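Local coordinates for protein snaclec convulxin subunit alpha (Crotalus durissus, PDB 1UMR) that activates platelets as part of a snake-venom lectin that binds the platelet collagen receptor glycoprotein VI, at residues 66-71 / 126-131; 22-27 / 122-127. One frame throughout, in Å; residues are numbered along the deposited sequence.

In the fold
Both contacts use strand 125-131 of the C-type lectin fold, and they share Pro126 and Phe127. Contact 1, whose centre lies about 5 Å from the centre of the chain, is buried: strand 67-74 crosses strand 125-131 on one bridge, and Val68, Val128 and the Pro126 ring share most of the packing. Contact 2, whose centre lies about 9 Å from the centre of the chain, is partly buried. There the start of strand 125-131 pairs antiparallel with strand 22-23, and a water, a lysine and an aspartate gather beside the start of helix 25-35. A probable hydrogen bond of 2.8 Å between Trp25 NE1 and Ile70 O ties the two regions together.

Contact 1 of 2, residues 66-71 / 126-131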
loop_
_atom_site.group_PDB
_atom_site.type_symbol
_atom_site.label_atom_id
_atom_site.label_comp_id
_atom_site.label_asym_id
_atom_site.label_seq_id
_atom_site.Cartn_x
_atom_site.Cartn_y
_atom_site.Cartn_z
ATOM N N SER A 66 -44.771 23.197 28.312
ATOM C CA SER A 66 -43.934 23.307 27.127
ATOM C C SER A 66 -42.694 22.356 27.128
ATOM O O SER A 66 -41.811 22.429 26.269
ATOM C CB SER A 66 -43.502 24.766 26.991
ATOM O OG SER A 66 -42.780 25.092 28.156
ATOM N N HIS A 67 -42.653 21.415 28.052
ATOM C CA HIS A 67 -41.595 20.418 28.033
ATOM C C HIS A 67 -42.258 19.002 28.085
ATOM O O HIS A 67 -43.260 18.796 28.807
ATOM C CB HIS A 67 -40.736 20.660 29.293
ATOM C CG HIS A 67 -39.863 21.862 29.197
ATOM N ND1 HIS A 67 -38.900 22.148 30.123
ATOM C CD2 HIS A 67 -39.800 22.841 28.264
ATOM C CE1 HIS A 67 -38.246 23.233 29.749
ATOM N NE2 HIS A 67 -38.785 23.682 28.627
ATOM N N VAL A 68 -41.731 18.027 27.341
ATOM C CA VAL A 68 -42.315 16.653 27.399
ATOM C C VAL A 68 -41.220 15.620 27.587
ATOM O O VAL A 68 -40.218 15.589 26.840
ATOM C CB VAL A 68 -43.190 16.316 26.154
ATOM C CG1 VAL A 68 -44.047 15.070 26.395
ATOM C CG2 VAL A 68 -44.170 17.421 25.918
ATOM N N SER A 69 -41.375 14.800 28.602
ATOM C CA SER A 69 -40.368 13.729 28.829
ATOM C C SER A 69 -40.343 12.704 27.636
ATOM O O SER A 69 -41.391 12.317 27.137
ATOM C CB SER A 69 -40.669 12.993 30.128
ATOM O OG SER A 69 -40.114 13.629 31.287
ATOM N N ILE A 70 -39.166 12.268 27.190
ATOM C CA ILE A 70 -39.070 11.053 26.382
ATOM C C ILE A 70 -38.124 10.006 27.115
ATOM O O ILE A 70 -37.633 10.227 28.256
ATOM C CB ILE A 70 -38.613 11.344 25.065
ATOM C CG1 ILE A 70 -37.154 11.736 25.193
ATOM C CG2 ILE A 70 -39.491 12.463 24.432
ATOM C CD1 ILE A 70 -36.546 12.305 24.018
ATOM N N GLY A 71 -37.949 8.837 26.514
ATOM C CA GLY A 71 -37.565 7.631 27.252
ATOM C C GLY A 71 -36.039 7.430 27.261
ATOM O O GLY A 71 -35.547 6.320 27.545
ATOM N N PRO A 126 -45.231 16.916 31.739
ATOM C CA PRO A 126 -46.023 16.019 30.910
ATOM C C PRO A 126 -45.034 15.105 30.181
ATOM O O PRO A 126 -43.807 15.342 30.248
ATOM C CB PRO A 126 -46.820 16.950 29.966
ATOM C CG PRO A 126 -46.154 18.304 30.075
ATOM C CD PRO A 126 -45.389 18.332 31.352
ATOM N N PHE A 127 -45.567 14.067 29.527
ATOM C CA PHE A 127 -44.753 13.036 28.953
ATOM C C PHE A 127 -45.568 12.311 27.907
ATOM O O PHE A 127 -46.847 12.403 27.932
ATOM C CB PHE A 127 -44.336 12.105 30.061
ATOM C CG PHE A 127 -45.460 11.540 30.800
ATOM C CD1 PHE A 127 -45.967 12.188 31.886
ATOM C CD2 PHE A 127 -46.020 10.319 30.439
ATOM C CE1 PHE A 127 -47.029 11.651 32.645
ATOM C CE2 PHE A 127 -47.051 9.784 31.220
ATOM C CZ PHE A 127 -47.559 10.497 32.345
ATOM N N VAL A 128 -44.851 11.636 26.979
ATOM C CA VAL A 128 -45.487 10.839 25.944
ATOM C C VAL A 128 -45.300 9.381 26.182
ATOM O O VAL A 128 -44.206 8.987 26.519
ATOM C CB VAL A 128 -44.954 11.260 24.538
ATOM C CG1 VAL A 128 -45.558 10.400 23.343
ATOM C CG2 VAL A 128 -45.294 12.687 24.315
ATOM N N CYS A 129 -46.381 8.580 26.068
ATOM C CA CYS A 129 -46.319 7.115 26.156
ATOM C C CYS A 129 -46.327 6.424 24.764
ATOM O O CYS A 129 -46.881 6.960 23.784
ATOM C CB CYS A 129 -47.454 6.562 26.964
ATOM S SG CYS A 129 -47.332 6.987 28.720
ATOM N N LYS A 130 -45.672 5.279 24.651
ATOM C CA LYS A 130 -45.641 4.503 23.403
ATOM C C LYS A 130 -45.746 3.021 23.672
ATOM O O LYS A 130 -45.252 2.510 24.671
ATOM C CB LYS A 130 -44.459 4.858 22.496
ATOM C CG LYS A 130 -44.048 3.792 21.406
ATOM C CD LYS A 130 -42.689 4.215 20.782
ATOM C CE LYS A 130 -42.128 3.204 19.718
ATOM N NZ LYS A 130 -40.978 3.749 18.951
ATOM N N PHE A 131 -46.507 2.332 22.838
ATOM C CA PHE A 131 -46.593 0.876 22.908
ATOM C C PHE A 131 -47.021 0.252 21.585
ATOM O O PHE A 131 -47.540 0.961 20.734
ATOM C CB PHE A 131 -47.512 0.434 24.023
ATOM C CG PHE A 131 -48.942 0.418 23.680
ATOM C CD1 PHE A 131 -49.786 1.465 24.047
ATOM C CD2 PHE A 131 -49.497 -0.715 23.115
ATOM C CE1 PHE A 131 -51.165 1.447 23.806
ATOM C CE2 PHE A 131 -50.857 -0.809 22.870
ATOM C CZ PHE A 131 -51.732 0.283 23.229
#
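Val68 and Val128 meet methyl to methyl, Val68 CG1 lying 3.4 Å from Val128 CG2 as the two side chains cross obliquely. Val68 turns CG1 anti to its backbone N (chi1 -166°), and the same methyl comes down on the backbone of the other strand, 3.3 Å from Phe127 CA. Val128 uses its other branch, CG2, which stands anti to the carbonyl carbon. Short, branched side chains suit this crossing because they fill it without needing length.

Beside the valines, one hydrogen bond joins the backbones. Ser69 N donates to Pro126 O over 3.0 Å, nearly straight at 170° and in the carbonyl plane on a lone pair. The same oxygen also receives a CA-H...O contact from Val68. Proline fits its position: it lacks an N-H but still offers its carbonyl, and its ring sets CG 3.2 Å from His67 O. Next to this bond, Ser69 CB packs against Phe127 CB at 3.8 Å; a small side chain leaves the strands close.

The short strand segments cross at 43°, so the bridge between Ser69 and Phe127 stays single and the strands then part. Each continues in its own sheet: Val68 bonds through its backbone to Leu107 of strand 104-108, whereas Phe127 bonds to Phe19 of strand 14-20. Helix 47-60 covers the valines, with Val57 against both and Met56 against Val128. Further along, Cys129 is disulfide-bonded to Cys32 of helix 25-35, so the strand is also tied covalently to that helix.

The two sheets of the C-type lectin fold are therefore joined here by one well-directed backbone bond within apolar packing, a chemistry suited to a buried junction, since the bond pairs Ser69 N with Pro126 O and so satisfies both.

Contact 2 of 2, residues 22-27 / 122-127; sequences EMNWED and IGKIPF
Met23 crosses the Phe127 ring obliquely, with SD 3.7 Å from CE1 and 4.7 Å from the ring centroid. The sulfur sits 56° off the ring normal, a Met-aromatic contact. An unbranched thioether reaches the ring because the Met23 chain runs extended beyond CG. Phe127 holds its CG in the crowded position between backbone N and carbonyl carbon, and Ile125 O lies in plane at the ring's edge.

In the backbone, Met23 and Ile125 form an antiparallel hydrogen-bonded pair with diverging side chains. Met23 N donates to Ile125 O at 2.9 Å, and Ile125 N returns a bond to Met23 O at 2.8 Å. Both donors stand above the carbonyl planes, and the N-H...O angles of 142° and 147° show bent bonds. Strand 22-23 thereby joins the start of strand 125-131 just before the chain enters helix 25-35, part of the C-type lectin fold.

Asn24 takes the N-cap position of that helix, where asparagine is common, and Asp27 N makes a weak bond to its backbone O. Asn24 lies alongside Lys124, pointing the same way. The lysine chain bends at chi3 and chi4, bringing NZ to a water that accepts from it at 3.0 Å. This water also accepts from Asn24 N and donates to Asp27 OD2 at 2.5 Å. Beyond salt-bridge range (Asp27 OD2 to Lys124 NZ 4.5 Å), the two charges are linked by the water and would probably still steady one another. Ahead of Met23, CB and CG of Glu22 lie along the Lys124 carbonyl, CG 3.5 Å from Lys124 O.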
loop_
_atom_site.group_PDB
_atom_site.type_symbol
_atom_site.label_atom_id
_atom_site.label_comp_id
_atom_site.label_asym_id
_atom_site.label_seq_id
_atom_site.Cartn_x
_atom_site.Cartn_y
_atom_site.Cartn_z
ATOM N N GLU A 22 -48.163 16.234 35.377
ATOM C CA GLU A 22 -46.782 16.599 35.628
ATOM C C GLU A 22 -46.098 15.524 36.492
ATOM O O GLU A 22 -46.563 15.244 37.585
ATOM C CB GLU A 22 -46.795 17.889 36.391
ATOM C CG GLU A 22 -46.828 19.078 35.482
ATOM C CD GLU A 22 -47.130 20.381 36.223
ATOM O OE1 GLU A 22 -46.759 21.431 35.644
ATOM O OE2 GLU A 22 -47.736 20.364 37.338
ATOM N N MET A 23 -44.991 14.944 36.020
ATOM C CA MET A 23 -44.477 13.774 36.672
ATOM C C MET A 23 -43.015 13.742 36.432
ATOM O O MET A 23 -42.556 14.353 35.512
ATOM C CB MET A 23 -45.094 12.520 36.100
ATOM C CG MET A 23 -46.424 12.100 36.812
ATOM S SD MET A 23 -46.954 10.516 36.210
ATOM C CE MET A 23 -48.723 10.439 36.562
ATOM N N ASN A 24 -42.257 13.119 37.315
ATOM C CA ASN A 24 -40.860 13.039 36.986
ATOM C C ASN A 24 -40.692 11.814 36.147
ATOM O O ASN A 24 -41.616 10.937 35.965
ATOM C CB ASN A 24 -39.961 12.982 38.269
ATOM C CG ASN A 24 -40.277 11.798 39.148
ATOM O OD1 ASN A 24 -40.028 11.809 40.365
ATOM N ND2 ASN A 24 -40.771 10.735 38.526
ATOM N N TRP A 25 -39.482 11.732 35.673
ATOM C CA TRP A 25 -39.171 10.776 34.649
ATOM C C TRP A 25 -39.488 9.340 35.091
ATOM O O TRP A 25 -40.140 8.560 34.398
ATOM C CB TRP A 25 -37.730 10.969 34.173
ATOM C CG TRP A 25 -37.385 10.213 32.961
ATOM C CD1 TRP A 25 -37.193 10.690 31.661
ATOM C CD2 TRP A 25 -37.110 8.820 32.923
ATOM N NE1 TRP A 25 -36.772 9.650 30.831
ATOM C CE2 TRP A 25 -36.716 8.492 31.589
ATOM C CE3 TRP A 25 -37.067 7.814 33.910
ATOM C CZ2 TRP A 25 -36.340 7.192 31.228
ATOM C CZ3 TRP A 25 -36.714 6.507 33.545
ATOM C CH2 TRP A 25 -36.316 6.202 32.216
ATOM N N GLU A 26 -39.094 8.968 36.263
ATOM C CA GLU A 26 -39.393 7.596 36.498
ATOM C C GLU A 26 -40.872 7.378 36.854
ATOM O O GLU A 26 -41.415 6.268 36.692
ATOM C CB GLU A 26 -38.371 6.953 37.444
ATOM C CG GLU A 26 -38.839 6.915 38.864
ATOM C CD GLU A 26 -37.762 7.146 39.946
ATOM O OE1 GLU A 26 -38.215 7.632 41.017
ATOM O OE2 GLU A 26 -36.523 6.859 39.743
ATOM N N ASP A 27 -41.564 8.399 37.323
ATOM C CA ASP A 27 -42.967 8.145 37.650
ATOM C C ASP A 27 -43.720 8.023 36.350
ATOM O O ASP A 27 -44.642 7.244 36.240
ATOM C CB ASP A 27 -43.572 9.277 38.494
ATOM C CG ASP A 27 -43.143 9.194 39.979
ATOM O OD1 ASP A 27 -42.709 8.119 40.435
ATOM O OD2 ASP A 27 -43.224 10.172 40.749
ATOM N N ILE A 122 -35.403 14.818 38.091
ATOM C CA ILE A 122 -36.442 15.186 39.094
ATOM C C ILE A 122 -37.466 16.237 38.678
ATOM O O ILE A 122 -38.416 16.440 39.357
ATOM C CB ILE A 122 -35.894 15.361 40.540
ATOM C CG1 ILE A 122 -34.775 16.384 40.624
ATOM C CG2 ILE A 122 -35.472 13.977 41.140
ATOM C CD1 ILE A 122 -34.850 17.214 41.906
ATOM N N GLY A 123 -37.355 16.830 37.497
ATOM C CA GLY A 123 -38.417 17.743 37.088
ATOM C C GLY A 123 -39.764 17.045 36.865
ATOM O O GLY A 123 -39.818 15.910 36.393
ATOM N N LYS A 124 -40.854 17.736 37.171
ATOM C CA LYS A 124 -42.216 17.214 36.982
ATOM C C LYS A 124 -42.919 17.772 35.705
ATOM O O LYS A 124 -43.382 18.911 35.673
ATOM C CB LYS A 124 -43.053 17.343 38.279
ATOM C CG LYS A 124 -42.331 16.693 39.519
ATOM C CD LYS A 124 -42.985 17.011 40.928
ATOM C CE LYS A 124 -43.578 15.754 41.661
ATOM N NZ LYS A 124 -42.699 14.470 41.895
ATOM N N ILE A 125 -42.929 16.978 34.622
ATOM C CA ILE A 125 -43.505 17.477 33.402
ATOM C C ILE A 125 -44.457 16.438 32.734
ATOM O O ILE A 125 -44.536 15.268 33.160
ATOM C CB ILE A 125 -42.442 17.951 32.428
ATOM C CG1 ILE A 125 -41.355 16.873 32.269
ATOM C CG2 ILE A 125 -41.782 19.259 32.898
ATOM C CD1 ILE A 125 -40.406 17.153 31.121
ATOM N N PRO A 126 -45.231 16.916 31.739
ATOM C CA PRO A 126 -46.023 16.019 30.910
ATOM C C PRO A 126 -45.034 15.105 30.181
ATOM O O PRO A 126 -43.807 15.342 30.248
ATOM C CB PRO A 126 -46.820 16.950 29.966
ATOM C CG PRO A 126 -46.154 18.304 30.075
ATOM C CD PRO A 126 -45.389 18.332 31.352
ATOM N N PHE A 127 -45.567 14.067 29.527
ATOM C CA PHE A 127 -44.753 13.036 28.953
ATOM C C PHE A 127 -45.568 12.311 27.907
ATOM O O PHE A 127 -46.847 12.403 27.932
ATOM C CB PHE A 127 -44.336 12.105 30.061
ATOM C CG PHE A 127 -45.460 11.540 30.800
ATOM C CD1 PHE A 127 -45.967 12.188 31.886
ATOM C CD2 PHE A 127 -46.020 10.319 30.439
ATOM C CE1 PHE A 127 -47.029 11.651 32.645
ATOM C CE2 PHE A 127 -47.051 9.784 31.220
ATOM C CZ PHE A 127 -47.559 10.497 32.345
HETATM O O HOH W 1 -43.528 12.459 39.782
#